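Local atomic coordinates of NAD-dependent epimerase/dehydratase (PDB entry 3DHN), a protein that probably binds NAD or NADP through a Rossmann fold and may act as an oxidoreductase, its substrate and exact reaction being undefined. Residues F15-F29 with V194-E206. Sequence-based numbering, arbitrary orientation.
Sequences FVGSALLNEALNRGF and VEDYAAAMIDELE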
ATOM      1  N   PHE A  15      11.886  -0.802   0.515  1.00 29.01           N
ATOM      2  CA  PHE A  15      11.835   0.653   0.521  1.00 29.71           C
ATOM      3  C   PHE A  15      10.486   1.162   1.066  1.00 30.15           C
ATOM      4  O   PHE A  15      10.442   1.975   1.994  1.00 30.04           O
ATOM      5  CB  PHE A  15      12.051   1.212  -0.894  1.00 29.56           C
ATOM      6  CG  PHE A  15      13.452   1.039  -1.421  1.00 31.13           C
ATOM      7  CD1 PHE A  15      14.556   1.258  -0.595  1.00 35.82           C
ATOM      8  CD2 PHE A  15      13.670   0.693  -2.754  1.00 32.57           C
ATOM      9  CE1 PHE A  15      15.855   1.134  -1.089  1.00 32.73           C
ATOM     10  CE2 PHE A  15      14.965   0.569  -3.261  1.00 30.81           C
ATOM     11  CZ  PHE A  15      16.060   0.791  -2.426  1.00 31.42           C
ATOM     12  N   VAL A  16       9.385   0.664   0.506  1.00 29.48           N
ATOM     13  CA  VAL A  16       8.058   1.121   0.926  1.00 30.36           C
ATOM     14  C   VAL A  16       7.645   0.714   2.344  1.00 29.25           C
ATOM     15  O   VAL A  16       7.200   1.555   3.122  1.00 28.78           O
ATOM     16  CB  VAL A  16       6.973   0.669  -0.080  1.00 30.35           C
ATOM     17  CG1 VAL A  16       5.623   1.245   0.305  1.00 30.61           C
ATOM     18  CG2 VAL A  16       7.344   1.133  -1.478  1.00 32.78           C
ATOM     19  N   GLY A  17       7.793  -0.566   2.672  1.00 29.27           N
ATOM     20  CA  GLY A  17       7.436  -1.047   4.000  1.00 28.74           C
ATOM     21  C   GLY A  17       8.204  -0.346   5.109  1.00 28.91           C
ATOM     22  O   GLY A  17       7.645  -0.031   6.168  1.00 28.48           O
ATOM     23  N   SER A  18       9.487  -0.094   4.865  1.00 26.85           N
ATOM     24  CA  SER A  18      10.332   0.579   5.841  1.00 28.06           C
ATOM     25  C   SER A  18       9.932   2.046   5.966  1.00 28.55           C
ATOM     26  O   SER A  18       9.888   2.587   7.069  1.00 29.41           O
ATOM     27  CB  SER A  18      11.808   0.479   5.431  1.00 26.37           C
ATOM     28  OG  SER A  18      12.188  -0.883   5.282  1.00 29.50           O
ATOM     29  N   ALA A  19       9.640   2.689   4.838  1.00 29.24           N
ATOM     30  CA  ALA A  19       9.231   4.092   4.848  1.00 29.20           C
ATOM     31  C   ALA A  19       7.931   4.282   5.642  1.00 31.20           C
ATOM     32  O   ALA A  19       7.761   5.293   6.331  1.00 29.55           O
ATOM     33  CB  ALA A  19       9.042   4.595   3.417  1.00 28.56           C
ATOM     34  N   LEU A  20       7.021   3.310   5.542  1.00 30.84           N
ATOM     35  CA  LEU A  20       5.744   3.362   6.257  1.00 31.71           C
ATOM     36  C   LEU A  20       5.955   3.127   7.757  1.00 31.99           C
ATOM     37  O   LEU A  20       5.311   3.751   8.596  1.00 30.93           O
ATOM     38  CB  LEU A  20       4.789   2.297   5.702  1.00 30.97           C
ATOM     39  CG  LEU A  20       4.220   2.552   4.302  1.00 31.04           C
ATOM     40  CD1 LEU A  20       3.639   1.263   3.722  1.00 28.02           C
ATOM     41  CD2 LEU A  20       3.166   3.643   4.377  1.00 29.59           C
ATOM     42  N   LEU A  21       6.873   2.221   8.074  1.00 32.49           N
ATOM     43  CA  LEU A  21       7.189   1.883   9.453  1.00 34.49           C
ATOM     44  C   LEU A  21       7.707   3.092  10.229  1.00 34.92           C
ATOM     45  O   LEU A  21       7.215   3.399  11.313  1.00 34.52           O
ATOM     46  CB  LEU A  21       8.224   0.754   9.480  1.00 33.93           C
ATOM     47  CG  LEU A  21       8.634   0.176  10.838  1.00 33.50           C
ATOM     48  CD1 LEU A  21       7.399  -0.230  11.629  1.00 35.17           C
ATOM     49  CD2 LEU A  21       9.544  -1.029  10.611  1.00 34.72           C
ATOM     50  N   ASN A  22       8.692   3.779   9.661  1.00 36.69           N
ATOM     51  CA  ASN A  22       9.288   4.956  10.290  1.00 37.04           C
ATOM     52  C   ASN A  22       8.325   6.143  10.367  1.00 37.60           C
ATOM     53  O   ASN A  22       8.273   6.845  11.389  1.00 37.60           O
ATOM     54  CB  ASN A  22      10.557   5.359   9.533  1.00 37.39           C
ATOM     55  CG  ASN A  22      11.657   4.315   9.648  1.00 40.63           C
ATOM     56  OD1 ASN A  22      12.207   3.849   8.647  1.00 43.96           O
ATOM     57  ND2 ASN A  22      11.982   3.940  10.878  1.00 41.17           N
ATOM     58  N   GLU A  23       7.568   6.372   9.298  1.00 36.20           N
ATOM     59  CA  GLU A  23       6.609   7.473   9.264  1.00 36.46           C
ATOM     60  C   GLU A  23       5.514   7.315  10.322  1.00 37.28           C
ATOM     61  O   GLU A  23       5.087   8.294  10.931  1.00 38.12           O
ATOM     62  CB  GLU A  23       5.978   7.573   7.876  1.00 36.17           C
ATOM     63  CG  GLU A  23       4.899   8.636   7.724  1.00 35.92           C
ATOM     64  CD  GLU A  23       5.444  10.047   7.668  1.00 39.34           C
ATOM     65  OE1 GLU A  23       6.607  10.223   7.257  1.00 40.04           O
ATOM     66  OE2 GLU A  23       4.699  10.992   8.013  1.00 39.38           O
ATOM     67  N   ALA A  24       5.058   6.085  10.542  1.00 37.53           N
ATOM     68  CA  ALA A  24       4.008   5.835  11.529  1.00 37.72           C
ATOM     69  C   ALA A  24       4.507   5.988  12.970  1.00 37.89           C
ATOM     70  O   ALA A  24       3.800   6.531  13.825  1.00 37.61           O
ATOM     71  CB  ALA A  24       3.431   4.447  11.328  1.00 37.45           C
ATOM     72  N   LEU A  25       5.711   5.503  13.251  1.00 37.06           N
ATOM     73  CA  LEU A  25       6.254   5.616  14.601  1.00 39.05           C
ATOM     74  C   LEU A  25       6.536   7.080  14.927  1.00 39.94           C
ATOM     75  O   LEU A  25       6.246   7.543  16.031  1.00 41.80           O
ATOM     76  CB  LEU A  25       7.539   4.792  14.733  1.00 37.26           C
ATOM     77  CG  LEU A  25       7.364   3.276  14.603  1.00 37.12           C
ATOM     78  CD1 LEU A  25       8.723   2.621  14.408  1.00 35.91           C
ATOM     79  CD2 LEU A  25       6.665   2.726  15.852  1.00 39.28           C
ATOM     80  N   ASN A  26       7.087   7.807  13.959  1.00 40.49           N
ATOM     81  CA  ASN A  26       7.409   9.219  14.145  1.00 41.33           C
ATOM     82  C   ASN A  26       6.178  10.069  14.451  1.00 41.47           C
ATOM     83  O   ASN A  26       6.294  11.191  14.948  1.00 40.96           O
ATOM     84  CB  ASN A  26       8.093   9.788  12.892  1.00 41.76           C
ATOM     85  CG  ASN A  26       9.535   9.330  12.742  1.00 42.47           C
ATOM     86  OD1 ASN A  26      10.217   9.701  11.784  1.00 44.81           O
ATOM     87  ND2 ASN A  26      10.010   8.528  13.686  1.00 43.25           N
ATOM     88  N   ARG A  27       5.000   9.538  14.151  1.00 42.08           N
ATOM     89  CA  ARG A  27       3.778  10.296  14.380  1.00 43.23           C
ATOM     90  C   ARG A  27       2.916   9.803  15.537  1.00 43.11           C
ATOM     91  O   ARG A  27       1.724  10.117  15.625  1.00 43.63           O
ATOM     92  CB  ARG A  27       2.988  10.396  13.068  1.00 42.63           C
ATOM     93  CG  ARG A  27       3.678  11.320  12.063  1.00 42.07           C
ATOM     94  CD  ARG A  27       3.135  11.208  10.642  1.00 39.21           C
ATOM     95  NE  ARG A  27       1.797  11.775  10.490  1.00 37.93           N
ATOM     96  CZ  ARG A  27       1.191  11.949   9.317  1.00 38.11           C
ATOM     97  NH1 ARG A  27       1.802  11.602   8.190  1.00 35.34           N
ATOM     98  NH2 ARG A  27      -0.027  12.475   9.268  1.00 36.75           N
ATOM     99  N   GLY A  28       3.534   9.024  16.416  1.00 43.18           N
ATOM    100  CA  GLY A  28       2.854   8.558  17.608  1.00 43.69           C
ATOM    101  C   GLY A  28       2.026   7.296  17.594  1.00 43.40           C
ATOM    102  O   GLY A  28       1.308   7.036  18.556  1.00 44.19           O
ATOM    103  N   PHE A  29       2.124   6.504  16.535  1.00 42.31           N
ATOM    104  CA  PHE A  29       1.352   5.274  16.459  1.00 41.75           C
ATOM    105  C   PHE A  29       2.058   4.089  17.090  1.00 42.54           C
ATOM    106  O   PHE A  29       3.288   3.992  17.061  1.00 42.57           O
ATOM    107  CB  PHE A  29       1.033   4.946  14.997  1.00 41.69           C
ATOM    108  CG  PHE A  29       0.007   5.853  14.385  1.00 39.82           C
ATOM    109  CD1 PHE A  29      -1.351   5.604  14.552  1.00 38.84           C
ATOM    110  CD2 PHE A  29       0.398   6.979  13.678  1.00 39.64           C
ATOM    111  CE1 PHE A  29      -2.309   6.470  14.027  1.00 39.83           C
ATOM    112  CE2 PHE A  29      -0.551   7.854  13.147  1.00 39.43           C
ATOM    113  CZ  PHE A  29      -1.906   7.597  13.322  1.00 40.54           C
ATOM    114  N   VAL A 194       9.344   7.615  -2.322  1.00 29.48           N
ATOM    115  CA  VAL A 194       8.850   6.610  -1.395  1.00 27.24           C
ATOM    116  C   VAL A 194       8.475   7.295  -0.082  1.00 27.01           C
ATOM    117  O   VAL A 194       7.475   6.954   0.544  1.00 25.59           O
ATOM    118  CB  VAL A 194       9.928   5.542  -1.111  1.00 27.93           C
ATOM    119  CG1 VAL A 194       9.528   4.707   0.085  1.00 28.78           C
ATOM    120  CG2 VAL A 194      10.102   4.647  -2.326  1.00 27.48           C
ATOM    121  N   GLU A 195       9.275   8.274   0.320  1.00 25.37           N
ATOM    122  CA  GLU A 195       9.016   8.997   1.558  1.00 27.50           C
ATOM    123  C   GLU A 195       7.710   9.807   1.494  1.00 27.30           C
ATOM    124  O   GLU A 195       6.924   9.801   2.447  1.00 26.51           O
ATOM    125  CB  GLU A 195      10.195   9.921   1.884  1.00 29.71           C
ATOM    126  CG  GLU A 195      11.505   9.200   2.223  1.00 31.86           C
ATOM    127  CD  GLU A 195      12.129   8.490   1.031  1.00 38.07           C
ATOM    128  OE1 GLU A 195      11.883   8.916  -0.117  1.00 38.88           O
ATOM    129  OE2 GLU A 195      12.889   7.517   1.245  1.00 41.28           O
ATOM    130  N   ASP A 196       7.467  10.494   0.379  1.00 27.51           N
ATOM    131  CA  ASP A 196       6.226  11.270   0.261  1.00 28.22           C
ATOM    132  C   ASP A 196       5.002  10.370   0.146  1.00 28.31           C
ATOM    133  O   ASP A 196       3.911  10.734   0.612  1.00 28.89           O
ATOM    134  CB  ASP A 196       6.280  12.249  -0.919  1.00 27.83           C
ATOM    135  CG  ASP A 196       6.831  13.613  -0.520  1.00 30.79           C
ATOM    136  OD1 ASP A 196       6.555  14.050   0.623  1.00 30.88           O
ATOM    137  OD2 ASP A 196       7.526  14.259  -1.343  1.00 33.12           O
ATOM    138  N   TYR A 197       5.175   9.197  -0.465  1.00 27.54           N
ATOM    139  CA  TYR A 197       4.072   8.246  -0.588  1.00 27.95           C
ATOM    140  C   TYR A 197       3.685   7.745   0.807  1.00 28.38           C
ATOM    141  O   TYR A 197       2.501   7.566   1.116  1.00 29.49           O
ATOM    142  CB  TYR A 197       4.476   7.067  -1.487  1.00 26.33           C
ATOM    143  CG  TYR A 197       3.475   5.932  -1.504  1.00 24.58           C
ATOM    144  CD1 TYR A 197       3.467   4.960  -0.499  1.00 21.74           C
ATOM    145  CD2 TYR A 197       2.515   5.847  -2.514  1.00 23.62           C
ATOM    146  CE1 TYR A 197       2.520   3.927  -0.503  1.00 24.06           C
ATOM    147  CE2 TYR A 197       1.570   4.829  -2.532  1.00 23.09           C
ATOM    148  CZ  TYR A 197       1.577   3.867  -1.528  1.00 27.74           C
ATOM    149  OH  TYR A 197       0.651   2.842  -1.565  1.00 24.52           O
ATOM    150  N   ALA A 198       4.681   7.521   1.657  1.00 28.97           N
ATOM    151  CA  ALA A 198       4.411   7.046   3.012  1.00 28.32           C
ATOM    152  C   ALA A 198       3.722   8.122   3.842  1.00 28.76           C
ATOM    153  O   ALA A 198       2.790   7.835   4.602  1.00 27.61           O
ATOM    154  CB  ALA A 198       5.708   6.616   3.690  1.00 27.96           C
ATOM    155  N   ALA A 199       4.187   9.361   3.709  1.00 27.92           N
ATOM    156  CA  ALA A 199       3.603  10.463   4.460  1.00 28.25           C
ATOM    157  C   ALA A 199       2.123  10.586   4.144  1.00 28.93           C
ATOM    158  O   ALA A 199       1.309  10.845   5.036  1.00 29.70           O
ATOM    159  CB  ALA A 199       4.313  11.768   4.132  1.00 27.45           C
ATOM    160  N   ALA A 200       1.775  10.400   2.872  1.00 28.58           N
ATOM    161  CA  ALA A 200       0.384  10.493   2.443  1.00 29.01           C
ATOM    162  C   ALA A 200      -0.452   9.337   3.002  1.00 29.23           C
ATOM    163  O   ALA A 200      -1.591   9.536   3.443  1.00 29.91           O
ATOM    164  CB  ALA A 200       0.311  10.513   0.928  1.00 28.88           C
HETATM  165  N   MSE A 201       0.115   8.134   2.990  1.00 28.01           N
HETATM  166  CA  MSE A 201      -0.575   6.954   3.507  1.00 27.58           C
HETATM  167  C   MSE A 201      -0.914   7.114   4.991  1.00 26.59           C
HETATM  168  O   MSE A 201      -2.014   6.770   5.418  1.00 25.80           O
HETATM  169  CB  MSE A 201       0.283   5.700   3.308  1.00 28.25           C
HETATM  170  CG  MSE A 201      -0.349   4.421   3.831  1.00 32.35           C
HETATM  171 SE   MSE A 201      -1.935   3.855   2.848  1.00 45.43          SE
HETATM  172  CE  MSE A 201      -1.179   2.318   1.923  1.00 36.57           C
ATOM    173  N   ILE A 202       0.027   7.613   5.787  1.00 25.74           N
ATOM    174  CA  ILE A 202      -0.257   7.798   7.209  1.00 26.75           C
ATOM    175  C   ILE A 202      -1.247   8.950   7.425  1.00 27.82           C
ATOM    176  O   ILE A 202      -1.989   8.956   8.401  1.00 28.77           O
ATOM    177  CB  ILE A 202       1.033   8.015   8.031  1.00 25.36           C
ATOM    178  CG1 ILE A 202       1.959   6.806   7.851  1.00 27.60           C
ATOM    179  CG2 ILE A 202       0.693   8.125   9.533  1.00 26.54           C
ATOM    180  CD1 ILE A 202       1.262   5.459   8.082  1.00 24.97           C
ATOM    181  N   ASP A 203      -1.264   9.916   6.508  1.00 29.82           N
ATOM    182  CA  ASP A 203      -2.225  11.024   6.586  1.00 30.70           C
ATOM    183  C   ASP A 203      -3.646  10.450   6.430  1.00 30.51           C
ATOM    184  O   ASP A 203      -4.577  10.874   7.125  1.00 29.33           O
ATOM    185  CB  ASP A 203      -1.991  12.034   5.459  1.00 31.69           C
ATOM    186  CG  ASP A 203      -0.910  13.042   5.784  1.00 34.65           C
ATOM    187  OD1 ASP A 203      -0.305  12.950   6.878  1.00 36.66           O
ATOM    188  OD2 ASP A 203      -0.671  13.930   4.941  1.00 35.76           O
ATOM    189  N   GLU A 204      -3.804   9.497   5.504  1.00 29.11           N
ATOM    190  CA  GLU A 204      -5.101   8.861   5.250  1.00 29.01           C
ATOM    191  C   GLU A 204      -5.511   8.013   6.452  1.00 29.60           C
ATOM    192  O   GLU A 204      -6.689   7.900   6.783  1.00 28.83           O
ATOM    193  CB  GLU A 204      -5.026   7.996   3.980  1.00 28.43           C
ATOM    194  CG  GLU A 204      -6.315   7.258   3.609  1.00 29.59           C
ATOM    195  CD  GLU A 204      -7.533   8.169   3.488  1.00 30.00           C
ATOM    196  OE1 GLU A 204      -7.380   9.336   3.074  1.00 31.57           O
ATOM    197  OE2 GLU A 204      -8.654   7.711   3.793  1.00 29.28           O
ATOM    198  N   LEU A 205      -4.521   7.423   7.106  1.00 31.63           N
ATOM    199  CA  LEU A 205      -4.751   6.607   8.288  1.00 33.08           C
ATOM    200  C   LEU A 205      -5.193   7.484   9.464  1.00 33.90           C
ATOM    201  O   LEU A 205      -6.165   7.178  10.157  1.00 34.23           O
ATOM    202  CB  LEU A 205      -3.466   5.879   8.664  1.00 33.34           C
ATOM    203  CG  LEU A 205      -3.453   5.170  10.023  1.00 32.88           C
ATOM    204  CD1 LEU A 205      -4.224   3.862   9.933  1.00 31.77           C
ATOM    205  CD2 LEU A 205      -2.017   4.917  10.441  1.00 31.00           C
ATOM    206  N   GLU A 206      -4.474   8.581   9.680  1.00 34.46           N
ATOM    207  CA  GLU A 206      -4.763   9.492  10.780  1.00 37.36           C
ATOM    208  C   GLU A 206      -6.032  10.336  10.584  1.00 37.21           C
ATOM    209  O   GLU A 206      -6.800  10.525  11.525  1.00 36.94           O
ATOM    210  CB  GLU A 206      -3.553  10.398  11.016  1.00 38.24           C
ATOM    211  CG  GLU A 206      -3.651  11.300  12.236  1.00 45.96           C
ATOM    212  CD  GLU A 206      -2.382  12.112  12.456  1.00 52.05           C
ATOM    213  OE1 GLU A 206      -1.384  11.553  12.965  1.00 56.98           O
ATOM    214  OE2 GLU A 206      -2.378  13.309  12.106  1.00 56.92           O
TER
HETATM  215  O   HOH W   1       8.182   9.472   5.236  1.00 30.81           O
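Ala-19 meets Val-194 and Ala-198 between helices 15-25 and 194-206, whose axes approach to 8.7 Å and cross at -51°. The small side chains of Ala-19 and Ala-198 are consistent with so close an approach. Ala-19 CB lies 3.4 Å from Val-194 CG1, a tight contact, and Ala-198 CB rests against the carbonyl of Ala-19. On the sheet side, one methyl of Leu-20, CD2, packs 3.6 Å from Met-201 CG (a selenomethionine). Leu-20 and Met-201 continue onto strand 106-110 of the central, mostly parallel sheet.

Ile-202 uses both its branches. CD1 and CG1 of one touch Ala-24 CB and Glu-23 CG; CG2, the other, reaches Phe-29 and one face of the Arg-27 guanidinium. CG2 is anti to the backbone N, which turns it toward these two flat groups. Leu-205 CD2 makes a CH-pi contact over a face of the Phe-29 ring, 4.0 Å from its centroid.

The polar contacts gather on Arg-27. Its NH1 bonds to Glu-23 OE2 at 3.0 Å, on the anti side of the carboxylate. NH1 also reaches a lone pair of Ala-199 O at 3.3 Å; that carbonyl already accepts the helical bond from Asp-203 N. NH2 forms a very short salt bridge of 2.5 Å to Asp-203 OD1, with the guanidinium and carboxylate planes 76° apart. Glu-206 OE2 adds a long one. A methionine in place of Arg-27 would probably leave Asp-203 without this partner and three carboxylates without a shared positive charge.

A water donates to Glu-23 OE1 and Glu-195 O, and Arg-171 also pairs with OE1. Gly-28 ends helix 15-25 in a Schellman motif. An apolar seam thus joins the first Rossmann-fold helix to helix 194-206, while beside it Arg-27 probably stays charged and offsets the repulsion among three carboxylates.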